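Local coordinates for HpcE (Thermus thermophilus, PDB 1WZO), which probably isomerises 2-hydroxyhepta-2,4-diene-1,7-dioate, as an enzyme of the fumarylacetoacetate hydrolase family, at residues B[170-175]-B[180-185]; B[69-74]-B[126-131]; B[95-100]-B[144-149]; B[165-170]-B[189-194]; B[20-25]-B[35-40]. All coordinates share one frame; numbering follows the deposited sequence.

Interaction 1: residues B[170-175]-B[180-185]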
# COMPACT_ATOMS: atom_id res chain seq x y z
N TRP B 170 30.64 10.05 13.24
CA TRP B 170 30.46 11.23 14.07
C TRP B 170 29.07 11.81 13.83
O TRP B 170 28.48 11.63 12.76
CB TRP B 170 31.53 12.30 13.79
CG TRP B 170 31.73 12.72 12.35
CD1 TRP B 170 32.81 12.41 11.57
CD2 TRP B 170 30.89 13.57 11.56
NE1 TRP B 170 32.69 13.02 10.34
CE2 TRP B 170 31.52 13.74 10.31
CE3 TRP B 170 29.66 14.21 11.78
CZ2 TRP B 170 30.97 14.52 9.28
CZ3 TRP B 170 29.11 14.99 10.76
CH2 TRP B 170 29.77 15.13 9.53
N LEU B 171 28.55 12.49 14.86
CA LEU B 171 27.23 13.11 14.81
C LEU B 171 27.38 14.60 15.07
O LEU B 171 28.11 15.01 15.98
CB LEU B 171 26.32 12.53 15.89
CG LEU B 171 26.14 11.01 15.94
CD1 LEU B 171 25.48 10.62 17.25
CD2 LEU B 171 25.32 10.55 14.75
N ARG B 172 26.69 15.42 14.29
CA ARG B 172 26.74 16.86 14.48
C ARG B 172 25.38 17.50 14.24
O ARG B 172 24.60 17.04 13.41
CB ARG B 172 27.77 17.48 13.53
CG ARG B 172 29.19 17.13 13.90
CD ARG B 172 30.17 17.53 12.82
NE ARG B 172 31.51 17.04 13.13
CZ ARG B 172 32.49 16.95 12.24
NH1 ARG B 172 32.30 17.33 10.99
NH2 ARG B 172 33.68 16.48 12.62
N ALA B 173 25.12 18.57 14.99
CA ALA B 173 23.87 19.30 14.86
C ALA B 173 24.16 20.79 14.91
O ALA B 173 24.91 21.27 15.76
CB ALA B 173 22.91 18.92 15.97
N TYR B 174 23.56 21.52 13.97
CA TYR B 174 23.72 22.96 13.90
C TYR B 174 22.36 23.63 14.00
O TYR B 174 21.37 23.11 13.48
CB TYR B 174 24.35 23.38 12.57
CG TYR B 174 25.68 22.74 12.24
CD1 TYR B 174 25.76 21.40 11.85
CD2 TYR B 174 26.85 23.49 12.27
CE1 TYR B 174 26.98 20.83 11.49
CE2 TYR B 174 28.08 22.92 11.92
CZ TYR B 174 28.14 21.59 11.53
OH TYR B 174 29.35 21.04 11.16
N VAL B 175 22.31 24.77 14.67
CA VAL B 175 21.07 25.54 14.78
C VAL B 175 21.40 26.93 14.24
O VAL B 175 22.24 27.64 14.79
CB VAL B 175 20.58 25.66 16.24
CG1 VAL B 175 19.35 26.56 16.30
CG2 VAL B 175 20.23 24.29 16.79
N ARG B 180 26.01 23.23 17.43
CA ARG B 180 25.45 23.09 18.77
C ARG B 180 25.98 21.87 19.50
O ARG B 180 26.14 21.90 20.73
CB ARG B 180 23.93 22.97 18.69
CG ARG B 180 23.17 24.26 18.46
CD ARG B 180 23.25 25.18 19.66
NE ARG B 180 22.16 26.16 19.63
CZ ARG B 180 20.91 25.90 19.99
NH1 ARG B 180 20.58 24.68 20.42
NH2 ARG B 180 19.98 26.84 19.92
N GLN B 181 26.26 20.81 18.76
CA GLN B 181 26.69 19.58 19.40
C GLN B 181 27.46 18.62 18.51
O GLN B 181 27.26 18.58 17.29
CB GLN B 181 25.44 18.90 19.96
CG GLN B 181 25.58 17.46 20.39
CD GLN B 181 24.25 16.88 20.86
OE1 GLN B 181 23.21 17.13 20.25
NE2 GLN B 181 24.28 16.11 21.94
N GLU B 182 28.33 17.84 19.13
CA GLU B 182 29.13 16.83 18.44
C GLU B 182 29.07 15.54 19.24
O GLU B 182 29.25 15.54 20.46
CB GLU B 182 30.59 17.28 18.30
CG GLU B 182 30.82 18.38 17.28
CD GLU B 182 32.30 18.63 17.03
OE1 GLU B 182 33.01 18.99 17.99
OE2 GLU B 182 32.74 18.47 15.88
N GLY B 183 28.82 14.43 18.55
CA GLY B 183 28.76 13.15 19.22
C GLY B 183 29.36 12.08 18.33
O GLY B 183 29.77 12.37 17.20
N HIS B 184 29.39 10.85 18.81
CA HIS B 184 29.94 9.75 18.03
C HIS B 184 29.20 8.46 18.33
O HIS B 184 28.96 8.13 19.49
CB HIS B 184 31.44 9.61 18.32
CG HIS B 184 32.19 8.87 17.26
ND1 HIS B 184 32.34 7.50 17.28
CD2 HIS B 184 32.77 9.30 16.12
CE1 HIS B 184 32.98 7.12 16.19
NE2 HIS B 184 33.25 8.19 15.47
N THR B 185 28.84 7.72 17.29
CA THR B 185 28.08 6.48 17.46
C THR B 185 28.80 5.36 18.20
O THR B 185 28.19 4.35 18.54
CB THR B 185 27.57 5.94 16.10
OG1 THR B 185 28.68 5.55 15.28
CG2 THR B 185 26.76 7.01 15.38
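Leu171 and Gly183 exchange two backbone hydrogen bonds: Leu171 N to Gly183 O at 2.6 Å and Gly183 N to Leu171 O at 2.7 Å. Ala173 N gives a longer bond to Gln181 O, 3.1 Å. Ala173 O accepts from Arg180 N at 2.8 Å and weakly from Gln181 N at 3.3 Å. Two residues thus face one, a classic beta bulge in this antiparallel hairpin. Trp170 with His184 and Arg172 with Glu182 are the non-hydrogen-bonded pairs.

Arg172 NE and Glu182 OE2 form a salt bridge of 3.3 Å. These side chains run side by side and point the same way, with their flat ends turned 39° apart. The Trp170 indole makes a cation-pi stack with Arg172: CZ of Arg172 lies 3.7 Å above the ring plane of Trp170, over its centre.

Leu171 CD2 touches Thr185 CG2 at 3.9 Å. Val175 CG2 sits over one face of the Arg180 guanidinium. A bend at chi2 (-69°) brings the guanidinium there, and its NH1 bonds to the carbonyls of Ile219 and Gln221.

Strand 178-184 is the outermost strand of its sheet within this chain. Strand 170-175 pairs with it on one side and with strand 227-232 on the other. Ala173, Val175 and Arg180 pack on Tyr96 of strand 94-104. Gln181 bonds to the Tyr96 hydroxyl through OE1 and to the Pro216 carbonyl through NE2.

Interaction 2: residues B[69-74]-B[126-131]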
# COMPACT_ATOMS: atom_id res chain seq x y z
N ALA B 69 15.28 0.77 26.28
CA ALA B 69 14.03 1.47 26.56
C ALA B 69 13.43 1.90 25.22
O ALA B 69 13.64 3.03 24.77
CB ALA B 69 14.30 2.69 27.44
N LEU B 70 12.67 1.00 24.61
CA LEU B 70 12.06 1.23 23.30
C LEU B 70 10.79 2.07 23.31
O LEU B 70 10.00 2.01 24.25
CB LEU B 70 11.73 -0.12 22.66
CG LEU B 70 12.79 -1.21 22.52
CD1 LEU B 70 12.12 -2.49 22.06
CD2 LEU B 70 13.86 -0.78 21.53
N PHE B 71 10.62 2.86 22.25
CA PHE B 71 9.42 3.67 22.08
C PHE B 71 9.08 3.79 20.60
O PHE B 71 9.90 3.48 19.73
CB PHE B 71 9.58 5.06 22.71
CG PHE B 71 10.60 5.93 22.04
CD1 PHE B 71 11.93 5.89 22.43
CD2 PHE B 71 10.22 6.81 21.02
CE1 PHE B 71 12.87 6.72 21.83
CE2 PHE B 71 11.16 7.64 20.42
CZ PHE B 71 12.49 7.59 20.83
N TRP B 72 7.88 4.27 20.33
CA TRP B 72 7.38 4.39 18.97
C TRP B 72 7.28 5.81 18.43
O TRP B 72 7.06 6.75 19.19
CB TRP B 72 6.00 3.72 18.93
CG TRP B 72 5.17 3.94 17.69
CD1 TRP B 72 5.40 3.43 16.44
CD2 TRP B 72 3.92 4.63 17.61
NE1 TRP B 72 4.37 3.75 15.60
CE2 TRP B 72 3.44 4.48 16.29
CE3 TRP B 72 3.15 5.35 18.54
CZ2 TRP B 72 2.22 5.03 15.87
CZ3 TRP B 72 1.94 5.89 18.12
CH2 TRP B 72 1.49 5.73 16.80
N LYS B 73 7.45 5.96 17.12
CA LYS B 73 7.29 7.24 16.44
C LYS B 73 6.32 6.94 15.30
O LYS B 73 6.59 6.08 14.45
CB LYS B 73 8.62 7.77 15.86
CG LYS B 73 9.65 8.24 16.89
CD LYS B 73 9.35 9.62 17.51
CE LYS B 73 9.66 10.78 16.56
NZ LYS B 73 9.83 12.10 17.29
N PRO B 74 5.16 7.61 15.28
CA PRO B 74 4.15 7.39 14.23
C PRO B 74 4.62 7.88 12.87
O PRO B 74 5.40 8.82 12.78
CB PRO B 74 2.95 8.18 14.74
CG PRO B 74 3.58 9.32 15.45
CD PRO B 74 4.71 8.65 16.22
N ALA B 126 18.13 11.15 11.29
CA ALA B 126 16.83 11.43 11.87
C ALA B 126 16.94 12.53 12.92
O ALA B 126 17.96 12.66 13.60
CB ALA B 126 16.25 10.18 12.53
N ASN B 127 15.90 13.34 13.01
CA ASN B 127 15.83 14.39 14.01
C ASN B 127 14.64 13.94 14.88
O ASN B 127 13.48 14.20 14.55
CB ASN B 127 15.53 15.75 13.37
CG ASN B 127 15.64 16.88 14.37
OD1 ASN B 127 15.62 16.65 15.58
ND2 ASN B 127 15.75 18.11 13.87
N ASP B 128 14.94 13.24 15.98
CA ASP B 128 13.90 12.72 16.87
C ASP B 128 13.50 13.77 17.91
O ASP B 128 13.87 13.68 19.08
CB ASP B 128 14.43 11.44 17.54
CG ASP B 128 13.46 10.85 18.54
OD1 ASP B 128 12.23 10.91 18.29
OD2 ASP B 128 13.92 10.30 19.56
N LEU B 129 12.73 14.75 17.45
CA LEU B 129 12.29 15.85 18.30
C LEU B 129 11.44 15.44 19.49
O LEU B 129 10.77 14.40 19.49
CB LEU B 129 11.55 16.90 17.46
CG LEU B 129 12.42 17.70 16.48
CD1 LEU B 129 11.84 17.63 15.06
CD2 LEU B 129 12.52 19.14 16.95
N VAL B 130 11.48 16.26 20.53
CA VAL B 130 10.71 15.99 21.72
C VAL B 130 10.29 17.30 22.38
O VAL B 130 11.02 18.29 22.35
CB VAL B 130 11.52 15.16 22.75
CG1 VAL B 130 12.82 15.89 23.12
CG2 VAL B 130 10.68 14.93 24.01
N ALA B 131 9.08 17.31 22.93
CA ALA B 131 8.57 18.48 23.64
C ALA B 131 8.60 18.03 25.10
O ALA B 131 7.67 17.37 25.58
CB ALA B 131 7.16 18.80 23.20
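Lys73 and Asp128 meet because both side chains turn into the same buried spot. The Lys73 chain bends twice, at chi2 and chi3 (both -76°), and curls its amine toward the carboxylate. Asp128 holds CG opposite its own backbone N, with chi1 at 177°. The contact belongs to the beta-rich fold of the fumarylacetoacetate hydrolase family. It links strand 69-73 to the break in strand 120-131, where Asp128 is the centre of an inverse gamma turn.

Lys73 NZ makes a hydrogen-bonded salt bridge to Asp128 OD1, 2.9 Å long. The amine meets this oxygen nearly along its C-O axis. NZ also donates to the carbonyls of Lys146 and Phe151, so the buried ammonium has several partners and its position is well fixed.

The second oxygen of Asp128 serves other groups. Its OD2 forms a salt bridge with Lys146 and lies close to the carboxylates of Glu97 and Glu99. It also abuts the edge of the Phe71 ring, with Phe71 CZ 3.3 Å from Asp128 OD2. Ring and carboxylate are nearly coplanar, 17° apart. Lys73 CD lies in the plane of the same ring, at its edge.

Strand 69-73 also reaches the second subunit, where Trp72 stacks on Trp72 of that chain. Beside the salt bridge, Lys73 NZ comes within 3.3 Å of Leu129 O.

Interaction 3: residues B[95-100]-B[144-149]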
# COMPACT_ATOMS: atom_id res chain seq x y z
N HIS B 95 13.23 20.16 21.98
CA HIS B 95 14.60 19.80 21.64
C HIS B 95 14.73 18.93 20.40
O HIS B 95 13.86 18.09 20.12
CB HIS B 95 15.24 19.04 22.80
CG HIS B 95 15.38 19.84 24.06
ND1 HIS B 95 16.59 20.35 24.48
CD2 HIS B 95 14.46 20.21 24.98
CE1 HIS B 95 16.40 21.00 25.62
NE2 HIS B 95 15.12 20.94 25.94
N TYR B 96 15.81 19.13 19.65
CA TYR B 96 16.07 18.30 18.48
C TYR B 96 16.88 17.13 19.06
O TYR B 96 17.36 17.21 20.19
CB TYR B 96 16.92 19.05 17.44
CG TYR B 96 18.37 19.29 17.86
CD1 TYR B 96 19.27 18.23 17.96
CD2 TYR B 96 18.81 20.57 18.22
CE1 TYR B 96 20.58 18.43 18.43
CE2 TYR B 96 20.11 20.78 18.69
CZ TYR B 96 20.98 19.70 18.80
OH TYR B 96 22.25 19.88 19.30
N GLU B 97 17.00 16.05 18.30
CA GLU B 97 17.79 14.90 18.72
C GLU B 97 18.39 14.28 17.47
O GLU B 97 17.69 13.65 16.68
CB GLU B 97 16.93 13.86 19.47
CG GLU B 97 16.53 14.30 20.89
CD GLU B 97 15.97 13.17 21.75
OE1 GLU B 97 15.65 13.42 22.93
OE2 GLU B 97 15.84 12.03 21.25
N VAL B 98 19.70 14.47 17.27
CA VAL B 98 20.35 13.90 16.09
C VAL B 98 20.63 12.42 16.33
O VAL B 98 21.32 12.05 17.28
CB VAL B 98 21.66 14.68 15.73
CG1 VAL B 98 22.63 14.68 16.90
CG2 VAL B 98 22.29 14.06 14.49
N GLU B 99 20.09 11.57 15.46
CA GLU B 99 20.28 10.14 15.63
C GLU B 99 20.51 9.40 14.33
O GLU B 99 19.99 9.77 13.27
CB GLU B 99 19.05 9.52 16.32
CG GLU B 99 18.50 10.35 17.47
CD GLU B 99 17.48 9.59 18.32
OE1 GLU B 99 17.07 8.48 17.92
OE2 GLU B 99 17.09 10.12 19.38
N LEU B 100 21.32 8.35 14.42
CA LEU B 100 21.58 7.50 13.27
C LEU B 100 20.33 6.64 13.13
O LEU B 100 19.89 6.02 14.10
CB LEU B 100 22.78 6.59 13.52
CG LEU B 100 23.07 5.52 12.47
CD1 LEU B 100 23.46 6.17 11.14
CD2 LEU B 100 24.18 4.59 12.96
N ARG B 144 2.52 11.83 23.28
CA ARG B 144 2.17 13.23 23.10
C ARG B 144 3.41 14.12 22.98
O ARG B 144 3.39 15.17 22.35
CB ARG B 144 1.31 13.72 24.27
CG ARG B 144 0.73 15.11 24.05
CD ARG B 144 -0.51 15.35 24.91
NE ARG B 144 -0.19 15.68 26.29
CZ ARG B 144 0.12 16.91 26.70
NH1 ARG B 144 0.13 17.92 25.84
NH2 ARG B 144 0.40 17.13 27.98
N ALA B 145 4.50 13.69 23.61
CA ALA B 145 5.75 14.46 23.59
C ALA B 145 6.65 14.16 22.40
O ALA B 145 7.43 15.02 21.97
CB ALA B 145 6.53 14.19 24.89
N LYS B 146 6.55 12.95 21.86
CA LYS B 146 7.41 12.52 20.76
C LYS B 146 6.71 12.24 19.43
O LYS B 146 7.31 12.41 18.37
CB LYS B 146 8.14 11.24 21.16
CG LYS B 146 8.90 11.30 22.47
CD LYS B 146 10.25 11.95 22.30
CE LYS B 146 11.20 11.06 21.49
NZ LYS B 146 12.51 11.74 21.26
N GLY B 147 5.45 11.81 19.50
CA GLY B 147 4.72 11.45 18.30
C GLY B 147 3.87 12.48 17.60
O GLY B 147 2.91 12.13 16.91
N ARG B 148 4.22 13.75 17.77
CA ARG B 148 3.47 14.84 17.15
C ARG B 148 3.76 14.96 15.65
O ARG B 148 4.84 14.58 15.19
CB ARG B 148 3.82 16.16 17.84
CG ARG B 148 3.80 16.08 19.37
CD ARG B 148 4.17 17.42 19.99
NE ARG B 148 3.09 18.40 19.88
CZ ARG B 148 2.02 18.42 20.66
NH1 ARG B 148 1.86 17.51 21.61
NH2 ARG B 148 1.09 19.35 20.48
N ASP B 149 2.80 15.48 14.89
CA ASP B 149 3.00 15.68 13.46
C ASP B 149 4.27 16.52 13.22
O ASP B 149 4.50 17.52 13.91
CB ASP B 149 1.80 16.40 12.83
CG ASP B 149 0.55 15.52 12.75
OD1 ASP B 149 0.62 14.30 13.02
OD2 ASP B 149 -0.52 16.07 12.39
O HOH W 1 13.61 12.23 23.75
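Glu97 and Lys146 form a salt bridge, with Glu97 OE2 3.3 Å from Lys146 NZ. The Glu97 chain is extended beyond CG. The lysine bends at chi2 (-82°) and chi3 (-70°) and crosses it at about a right angle.

A water makes the second link. It donates to Glu97 OE1 at 2.5 Å and accepts from Lys146 NZ at 2.8 Å. One carboxylate oxygen is therefore reached directly and the other through water.

Acidic groups crowd in on the same place. Glu97 OE2 and Glu99 OE2, both acceptors, are 3.0 Å apart, and Asp128 of strand 120-131 also draws on Lys146 NZ.

Within segment 144-149, Arg148 NH1 donates to Arg144 O at 2.9 Å, with the acceptor in the guanidinium plane. Arg144 and Asp149 carry the segment on to the second subunit, in salt bridges with Glu67 and Lys109 of that chain.

Relatives in this family bind a divalent metal through a Glu-x-Glu pair and an aspartate. Glu97, Glu99 and Asp128 cluster in a way consistent with such a site. The amine of Lys146 probably offsets some of the negative charge gathered there.

Interaction 4: residues B[165-170]-B[189-194]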
# COMPACT_ATOMS: atom_id res chain seq x y z
N ASP B 165 30.87 0.67 9.15
CA ASP B 165 30.63 0.38 10.56
C ASP B 165 29.76 1.47 11.18
O ASP B 165 30.21 2.60 11.39
CB ASP B 165 31.96 0.26 11.31
CG ASP B 165 31.77 0.01 12.80
OD1 ASP B 165 30.67 -0.41 13.21
OD2 ASP B 165 32.74 0.22 13.56
N PRO B 166 28.50 1.15 11.49
CA PRO B 166 27.58 2.12 12.09
C PRO B 166 27.99 2.60 13.47
O PRO B 166 27.49 3.63 13.94
CB PRO B 166 26.25 1.36 12.10
CG PRO B 166 26.68 -0.05 12.34
CD PRO B 166 27.85 -0.18 11.38
N GLN B 167 28.88 1.87 14.13
CA GLN B 167 29.34 2.24 15.47
C GLN B 167 30.58 3.13 15.40
O GLN B 167 31.23 3.39 16.41
CB GLN B 167 29.67 0.99 16.29
CG GLN B 167 28.57 -0.07 16.29
CD GLN B 167 27.21 0.47 16.73
OE1 GLN B 167 26.17 -0.03 16.30
NE2 GLN B 167 27.22 1.47 17.60
N ASP B 168 30.90 3.61 14.20
CA ASP B 168 32.07 4.47 14.01
C ASP B 168 31.74 5.66 13.10
O ASP B 168 32.33 5.82 12.03
CB ASP B 168 33.21 3.62 13.42
CG ASP B 168 34.54 4.36 13.39
OD1 ASP B 168 34.93 4.93 14.42
OD2 ASP B 168 35.19 4.35 12.32
N LEU B 169 30.80 6.49 13.53
CA LEU B 169 30.37 7.66 12.77
C LEU B 169 30.21 8.87 13.69
O LEU B 169 29.70 8.73 14.80
CB LEU B 169 29.03 7.39 12.07
CG LEU B 169 28.89 6.20 11.12
CD1 LEU B 169 27.43 6.04 10.71
CD2 LEU B 169 29.76 6.40 9.89
N TRP B 170 30.64 10.05 13.24
CA TRP B 170 30.46 11.23 14.07
C TRP B 170 29.07 11.81 13.83
O TRP B 170 28.48 11.63 12.76
CB TRP B 170 31.53 12.30 13.79
CG TRP B 170 31.73 12.72 12.35
CD1 TRP B 170 32.81 12.41 11.57
CD2 TRP B 170 30.89 13.57 11.56
NE1 TRP B 170 32.69 13.02 10.34
CE2 TRP B 170 31.52 13.74 10.31
CE3 TRP B 170 29.66 14.21 11.78
CZ2 TRP B 170 30.97 14.52 9.28
CZ3 TRP B 170 29.11 14.99 10.76
CH2 TRP B 170 29.77 15.13 9.53
N LEU B 189 25.25 2.74 23.92
CA LEU B 189 25.28 1.75 24.99
C LEU B 189 24.96 0.39 24.41
O LEU B 189 25.63 -0.60 24.70
CB LEU B 189 24.30 2.14 26.10
CG LEU B 189 24.66 3.46 26.80
CD1 LEU B 189 23.63 3.75 27.89
CD2 LEU B 189 26.07 3.37 27.40
N TYR B 190 23.91 0.35 23.59
CA TYR B 190 23.51 -0.87 22.90
C TYR B 190 23.77 -0.58 21.43
O TYR B 190 23.30 0.42 20.89
CB TYR B 190 22.01 -1.16 23.08
CG TYR B 190 21.63 -1.82 24.38
CD1 TYR B 190 21.23 -1.07 25.49
CD2 TYR B 190 21.64 -3.21 24.50
CE1 TYR B 190 20.86 -1.69 26.68
CE2 TYR B 190 21.27 -3.84 25.69
CZ TYR B 190 20.88 -3.07 26.77
OH TYR B 190 20.50 -3.70 27.93
N SER B 191 24.53 -1.46 20.78
CA SER B 191 24.85 -1.27 19.37
C SER B 191 23.64 -1.54 18.48
O SER B 191 22.63 -2.09 18.93
CB SER B 191 25.97 -2.21 18.95
OG SER B 191 25.55 -3.56 19.01
N VAL B 192 23.75 -1.15 17.22
CA VAL B 192 22.69 -1.38 16.26
C VAL B 192 22.40 -2.89 16.24
O VAL B 192 21.25 -3.32 16.29
CB VAL B 192 23.11 -0.93 14.85
CG1 VAL B 192 22.07 -1.36 13.83
CG2 VAL B 192 23.32 0.58 14.82
N ALA B 193 23.47 -3.69 16.17
CA ALA B 193 23.32 -5.14 16.15
C ALA B 193 22.60 -5.66 17.39
O ALA B 193 21.72 -6.50 17.29
CB ALA B 193 24.69 -5.81 16.02
N GLU B 194 22.98 -5.16 18.56
CA GLU B 194 22.33 -5.61 19.79
C GLU B 194 20.86 -5.19 19.85
O GLU B 194 20.01 -5.94 20.35
CB GLU B 194 23.07 -5.06 21.01
CG GLU B 194 24.47 -5.66 21.19
CD GLU B 194 25.22 -5.02 22.33
OE1 GLU B 194 25.34 -3.79 22.33
OE2 GLU B 194 25.67 -5.76 23.24
O HOH W 2 25.99 -2.65 15.31
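The N-terminus of helix 192-200 meets the turn 165-168 through Gln167, which bonds to Val192 beside the N-cap residue Ser191. Val192 N donates to Gln167 OE1 at 2.8 Å, almost straight at 173°. The donor is tilted 31° from the amide carbonyl plane. A bend in the glutamine chain at chi2 (-55°) brings OE1 to this point.

A water donates to Gln167 OE1 at 2.8 Å and accepts from Ala193 N at 2.9 Å. Two amides of the first helical turn are thus served by one side chain, directly and through water. The positive end of the helix dipole may polarise the glutamine amide. Gln167 OE1 also lies 3.4 Å from Ser191 CB.

Ser191 and Glu194 form a capping box. Glu194 N donates to Ser191 OG at 3.1 Å, and Ser191 N donates to Glu194 OE1 at 2.9 Å, on its anti lone pair. Glu194 OE1 has a further partner in Arg64.

On the other side of the contact, residues 165-168 make a type I beta turn. Asp165 OD1 accepts from Gln167 N at 3.0 Å, an Asx turn, with the donor above the carboxylate plane. Thr185 OG1 ties down Pro166 O and Leu169 N.

The apolar part is small: Pro166 CB meets Val192 CG2 at 4.1 Å. Next to them, Leu100 and Val102 of strand 94-104 pack on Pro166 and Val192 respectively.

Interaction 5: residues B[20-25]-B[35-40]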
# COMPACT_ATOMS: atom_id res chain seq x y z
N GLY B 20 26.40 16.48 -6.16
CA GLY B 20 25.44 17.53 -5.86
C GLY B 20 24.26 17.62 -6.80
O GLY B 20 23.60 18.66 -6.88
N LEU B 21 23.97 16.54 -7.52
CA LEU B 21 22.83 16.53 -8.44
C LEU B 21 21.99 15.27 -8.27
O LEU B 21 22.48 14.23 -7.86
CB LEU B 21 23.32 16.64 -9.88
CG LEU B 21 24.02 17.95 -10.25
CD1 LEU B 21 24.47 17.90 -11.70
CD2 LEU B 21 23.06 19.12 -10.03
N LEU B 22 20.71 15.39 -8.59
CA LEU B 22 19.78 14.27 -8.49
C LEU B 22 19.48 13.69 -9.87
O LEU B 22 19.06 14.41 -10.77
CB LEU B 22 18.47 14.72 -7.84
CG LEU B 22 18.51 15.10 -6.36
CD1 LEU B 22 17.22 15.82 -5.98
CD2 LEU B 22 18.71 13.84 -5.51
N LEU B 23 19.70 12.39 -10.02
CA LEU B 23 19.44 11.72 -11.29
C LEU B 23 18.21 10.84 -11.14
O LEU B 23 18.12 10.04 -10.21
CB LEU B 23 20.64 10.85 -11.68
CG LEU B 23 21.99 11.57 -11.74
CD1 LEU B 23 23.07 10.60 -12.20
CD2 LEU B 23 21.90 12.75 -12.70
N ASP B 24 17.25 10.98 -12.06
CA ASP B 24 16.04 10.17 -11.99
C ASP B 24 16.23 8.79 -12.62
O ASP B 24 17.32 8.44 -13.07
CB ASP B 24 14.86 10.89 -12.65
CG ASP B 24 15.12 11.25 -14.11
OD1 ASP B 24 15.86 10.51 -14.79
OD2 ASP B 24 14.57 12.27 -14.57
N GLU B 25 15.15 8.02 -12.64
CA GLU B 25 15.14 6.67 -13.19
C GLU B 25 15.61 6.60 -14.64
O GLU B 25 16.06 5.55 -15.10
CB GLU B 25 13.74 6.07 -13.08
CG GLU B 25 13.11 6.19 -11.70
CD GLU B 25 12.32 7.47 -11.52
OE1 GLU B 25 12.86 8.56 -11.80
OE2 GLU B 25 11.15 7.38 -11.09
N VAL B 35 13.72 21.09 -7.26
CA VAL B 35 12.82 20.01 -6.89
C VAL B 35 12.35 20.08 -5.44
O VAL B 35 12.87 20.86 -4.64
CB VAL B 35 13.49 18.63 -7.11
CG1 VAL B 35 13.98 18.52 -8.55
CG2 VAL B 35 14.64 18.45 -6.14
N THR B 36 11.36 19.27 -5.11
CA THR B 36 10.86 19.21 -3.75
C THR B 36 11.29 17.88 -3.16
O THR B 36 10.90 16.82 -3.66
CB THR B 36 9.33 19.31 -3.71
OG1 THR B 36 8.92 20.55 -4.29
CG2 THR B 36 8.82 19.24 -2.28
N TRP B 37 12.12 17.92 -2.12
CA TRP B 37 12.60 16.70 -1.48
C TRP B 37 11.47 15.96 -0.80
O TRP B 37 10.54 16.57 -0.25
CB TRP B 37 13.67 17.01 -0.44
CG TRP B 37 14.95 17.53 -0.99
CD1 TRP B 37 15.26 18.84 -1.28
CD2 TRP B 37 16.11 16.76 -1.32
NE1 TRP B 37 16.55 18.92 -1.75
CE2 TRP B 37 17.09 17.67 -1.79
CE3 TRP B 37 16.43 15.40 -1.26
CZ2 TRP B 37 18.37 17.25 -2.20
CZ3 TRP B 37 17.69 14.98 -1.66
CH2 TRP B 37 18.65 15.91 -2.13
N LEU B 38 11.55 14.63 -0.83
CA LEU B 38 10.56 13.78 -0.19
C LEU B 38 11.35 12.83 0.70
O LEU B 38 12.58 12.91 0.77
CB LEU B 38 9.79 12.97 -1.23
CG LEU B 38 9.03 13.74 -2.32
CD1 LEU B 38 8.45 12.76 -3.33
CD2 LEU B 38 7.92 14.57 -1.70
N LEU B 39 10.65 11.94 1.40
CA LEU B 39 11.33 10.95 2.22
C LEU B 39 12.04 10.03 1.23
O LEU B 39 11.51 9.73 0.16
CB LEU B 39 10.31 10.15 3.05
CG LEU B 39 9.50 10.94 4.08
CD1 LEU B 39 8.39 10.06 4.65
CD2 LEU B 39 10.43 11.42 5.19
N PRO B 40 13.26 9.58 1.56
CA PRO B 40 14.01 8.69 0.66
C PRO B 40 13.35 7.34 0.41
O PRO B 40 13.73 6.63 -0.51
CB PRO B 40 15.38 8.58 1.35
CG PRO B 40 15.07 8.82 2.79
CD PRO B 40 14.08 9.96 2.73
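Leu22 reaches from strand 21-23 to Val35 and Trp37. Its CB points toward segment 35-40. CG lies beside the backbone N, with chi1 at -69°, and carries both methyls into the contact. CD1 touches Val35 CG2 at 3.7 Å. The same methyl sits over one face of the indole, 4.3 Å from Leu22 CD1 to the centroid of the Trp37 six-membered ring and 18° off its normal. This is a CH-pi contact, offset toward the rim. CD2 meets the outer end of the ring, 4.0 Å from Leu22 CD2 to Trp37 CH2.

Ala4 and Phe6 of strand 2-8 and Tyr17 of strand 11-18 also pack on Leu22. Trp37 makes an edge-to-face contact with His81, and a bound glycerol, probably from the crystallisation liquor, lies near its side chain.

Strands 21-23 and 36-37 are linked through strands 11-18 and 2-8. Leu22, Val35 and Trp37 join them in the small apolar core of the N-terminal beta strands, which curl so that the two approach without pairing.

Interaction 2 is buried, and interaction 3, about 4 Å away between centres, is partly buried. Lys146 of interaction 3 binds Asp128 of interaction 2, so the two form a single charged network beside strands 94-104 and 120-131. Interactions 1 and 4 are also partly buried. Interaction 1 lies farther out, at the edge of another sheet, and relies on backbone bonds. Tyr96 connects it to segment 95-100. Interaction 4 shares Trp170 with it and joins a helix start to a turn through one amide side chain. Interaction 5 touches none of the others; its nearest atoms are about 9 Å from those of interaction 2. It is buried and purely apolar, though its centre is about 18 Å from the chain centre.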